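Local structure of AdeR (Acinetobacter baumannii, 5X5L) at the interface of chains A and B. The protein is a two-component response regulator whose C-terminal OmpR/PhoB-type winged-helix domain, the part present here, binds an intercistronic DNA region. Coordinates in Å, arbitrary orientation; residue numbers count along the deposited sequence, not the author numbering. Chains: chain A/B, AdeR.

The interface of chains A and B. Residues chain A 46-48, 98, 102; chain B 13-16, 18.
On chain A, the loop leading into strand 48-50, the end of strand 96-98 and the following C-terminal segment face, on chain B, the turn at residues 13-15 and strand 16-19. B:Thr14 lies at the centre of the patch and meets chain A through both its carbonyl O and its methyl. The guanidinium of A:Arg98, brought to the turn by a chain that bends at chi3, uses NH1 to donate a hydrogen bond to the carbonyl O of B:Thr14 at 2.6 Å. NH1 approaches within the carbonyl plane, but the acceptor sits 34° out of the guanidinium plane and the bond is bent, 125° at the hydrogen. The same NH1 also makes a weak hydrogen bond to the carbonyl O of A:His46, so it lies between two carbonyl oxygens, one from each chain. CG2 of A:Val48 lies over one guanidinium face, 3.3 Å above the plane and toward its rim, and also packs against CB of B:His15. Beside it, the backbone N of A:Val48 makes a weak hydrogen bond to the carbonyl O of B:Asp13. The methyl CG2 of B:Thr14, anti to its carbonyl carbon, meets CB of A:His46 at 3.7 Å. The hydroxyl OG1 of B:Thr14 takes the crowded position between backbone N and carbonyl carbon (chi1 53°) and shares a 2.7 Å hydrogen bond with OG of B:Ser16, bracing the turn from within. Farther along, A:Pro102 crosses B:Tyr18 obliquely, its CB 3.4 Å from the phenolic OH. This small, asymmetric patch brings two DNA-binding domains of the assembly together; it may support side-by-side placement on DNA or be a packing contact, and the structure alone does not show which.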
ATOM      1  N   HIS A  46       7.589  25.076   5.586  1.00 55.37           N
ATOM      2  CA  HIS A  46       6.324  25.246   4.860  1.00 55.64           C
ATOM      3  C   HIS A  46       5.277  24.181   5.189  1.00 54.53           C
ATOM      4  O   HIS A  46       4.130  24.322   4.773  1.00 54.68           O
ATOM      5  CB  HIS A  46       6.580  25.286   3.350  1.00 58.18           C
ATOM      6  CG  HIS A  46       7.661  26.243   2.956  1.00 59.67           C
ATOM      7  ND1 HIS A  46       7.501  27.605   3.054  1.00 59.78           N
ATOM      8  CD2 HIS A  46       8.932  26.043   2.528  1.00 61.31           C
ATOM      9  CE1 HIS A  46       8.613  28.204   2.666  1.00 61.43           C
ATOM     10  NE2 HIS A  46       9.503  27.280   2.361  1.00 62.34           N
ATOM     11  N   LYS A  47       5.644  23.130   5.923  1.00 53.71           N
ATOM     12  CA  LYS A  47       4.687  22.097   6.318  1.00 52.87           C
ATOM     13  C   LYS A  47       3.680  22.618   7.328  1.00 51.03           C
ATOM     14  O   LYS A  47       4.019  23.399   8.215  1.00 50.01           O
ATOM     15  CB  LYS A  47       5.403  20.895   6.932  1.00 52.76           C
ATOM     16  CG  LYS A  47       4.482  19.736   7.288  1.00 52.29           C
ATOM     17  CD  LYS A  47       5.185  18.663   8.073  1.00 52.29           C
ATOM     18  CE  LYS A  47       4.195  17.570   8.445  1.00 52.03           C
ATOM     19  NZ  LYS A  47       4.311  17.279   9.904  1.00 50.80           N
ATOM     20  N   VAL A  48       2.431  22.178   7.167  1.00 50.92           N
ATOM     21  CA  VAL A  48       1.379  22.415   8.149  1.00 49.46           C
ATOM     22  C   VAL A  48       1.470  21.327   9.206  1.00 48.50           C
ATOM     23  O   VAL A  48       1.251  20.158   8.902  1.00 49.17           O
ATOM     24  CB  VAL A  48      -0.025  22.402   7.516  1.00 50.14           C
ATOM     25  CG1 VAL A  48      -1.097  22.617   8.564  1.00 48.89           C
ATOM     26  CG2 VAL A  48      -0.121  23.488   6.444  1.00 51.50           C
ATOM     27  N   ARG A  98       1.743  26.660  10.426  1.00 47.38           N
ATOM     28  CA  ARG A  98       2.825  26.615   9.477  1.00 48.55           C
ATOM     29  C   ARG A  98       3.829  27.713   9.862  1.00 48.81           C
ATOM     30  O   ARG A  98       3.437  28.804  10.307  1.00 48.72           O
ATOM     31  CB  ARG A  98       2.211  26.815   8.079  1.00 50.05           C
ATOM     32  CG  ARG A  98       2.856  27.757   7.102  1.00 51.75           C
ATOM     33  CD  ARG A  98       2.540  27.428   5.664  1.00 53.55           C
ATOM     34  NE  ARG A  98       1.156  27.027   5.441  1.00 53.59           N
ATOM     35  CZ  ARG A  98       0.716  26.244   4.459  1.00 54.88           C
ATOM     36  NH1 ARG A  98       1.539  25.713   3.546  1.00 56.27           N
ATOM     37  NH2 ARG A  98      -0.581  25.957   4.366  1.00 55.03           N
ATOM     38  N   PRO A 102       4.509  29.159   1.392  1.00 62.07           N
ATOM     39  CA  PRO A 102       5.329  29.059   0.201  1.00 64.67           C
ATOM     40  C   PRO A 102       4.988  30.185  -0.768  1.00 67.25           C
ATOM     41  O   PRO A 102       3.945  30.855  -0.628  1.00 67.16           O
ATOM     42  CB  PRO A 102       4.980  27.677  -0.365  1.00 65.06           C
ATOM     43  CG  PRO A 102       3.685  27.285   0.278  1.00 63.20           C
ATOM     44  CD  PRO A 102       3.320  28.297   1.321  1.00 61.48           C
TER
ATOM     45  N   ASP B  13       1.713  17.648   2.081  1.00 61.47           N
ATOM     46  CA  ASP B  13       2.390  17.977   3.348  1.00 63.64           C
ATOM     47  C   ASP B  13       2.276  19.472   3.690  1.00 63.68           C
ATOM     48  O   ASP B  13       2.042  19.844   4.852  1.00 64.39           O
ATOM     49  CB  ASP B  13       3.873  17.558   3.349  1.00 66.73           C
ATOM     50  CG  ASP B  13       4.149  16.228   2.634  1.00 67.14           C
ATOM     51  OD1 ASP B  13       3.217  15.416   2.410  1.00 65.34           O
ATOM     52  OD2 ASP B  13       5.334  16.010   2.275  1.00 69.67           O
ATOM     53  N   THR B  14       2.460  20.320   2.684  1.00 63.40           N
ATOM     54  CA  THR B  14       2.273  21.754   2.838  1.00 63.58           C
ATOM     55  C   THR B  14       0.817  22.237   2.727  1.00 60.94           C
ATOM     56  O   THR B  14       0.564  23.387   3.064  1.00 61.35           O
ATOM     57  CB  THR B  14       3.150  22.544   1.831  1.00 65.15           C
ATOM     58  OG1 THR B  14       2.901  22.068   0.505  1.00 63.86           O
ATOM     59  CG2 THR B  14       4.620  22.384   2.140  1.00 68.50           C
ATOM     60  N   HIS B  15      -0.120  21.403   2.236  1.00 58.63           N
ATOM     61  CA  HIS B  15      -1.502  21.818   1.922  1.00 56.36           C
ATOM     62  C   HIS B  15      -1.593  22.843   0.772  1.00 56.10           C
ATOM     63  O   HIS B  15      -2.531  23.642   0.702  1.00 55.16           O
ATOM     64  CB  HIS B  15      -2.220  22.322   3.194  1.00 56.45           C
ATOM     65  CG  HIS B  15      -3.255  21.382   3.732  1.00 55.21           C
ATOM     66  ND1 HIS B  15      -4.588  21.735   3.777  1.00 53.83           N
ATOM     67  CD2 HIS B  15      -3.166  20.131   4.245  1.00 55.58           C
ATOM     68  CE1 HIS B  15      -5.282  20.736   4.293  1.00 53.39           C
ATOM     69  NE2 HIS B  15      -4.446  19.750   4.581  1.00 54.44           N
ATOM     70  N   SER B  16      -0.633  22.772  -0.146  1.00 57.31           N
ATOM     71  CA  SER B  16      -0.539  23.699  -1.271  1.00 57.89           C
ATOM     72  C   SER B  16      -1.039  23.027  -2.555  1.00 56.70           C
ATOM     73  O   SER B  16      -0.781  21.843  -2.772  1.00 56.58           O
ATOM     74  CB  SER B  16       0.916  24.131  -1.466  1.00 60.84           C
ATOM     75  OG  SER B  16       1.557  24.301  -0.217  1.00 62.32           O
ATOM     76  N   TYR B  18      -0.719  23.757  -6.695  1.00 59.92           N
ATOM     77  CA  TYR B  18      -0.015  24.546  -7.714  1.00 62.86           C
ATOM     78  C   TYR B  18      -0.594  24.326  -9.116  1.00 63.27           C
ATOM     79  O   TYR B  18      -1.021  23.217  -9.449  1.00 62.12           O
ATOM     80  CB  TYR B  18       1.461  24.152  -7.727  1.00 65.53           C
ATOM     81  CG  TYR B  18       2.234  24.606  -6.515  1.00 66.34           C
ATOM     82  CD1 TYR B  18       2.735  25.902  -6.445  1.00 68.62           C
ATOM     83  CD2 TYR B  18       2.488  23.743  -5.446  1.00 65.32           C
ATOM     84  CE1 TYR B  18       3.470  26.336  -5.348  1.00 69.86           C
ATOM     85  CE2 TYR B  18       3.218  24.164  -4.341  1.00 66.55           C
ATOM     86  CZ  TYR B  18       3.693  25.468  -4.293  1.00 68.77           C
ATOM     87  OH  TYR B  18       4.414  25.908  -3.210  1.00 70.41           O
TER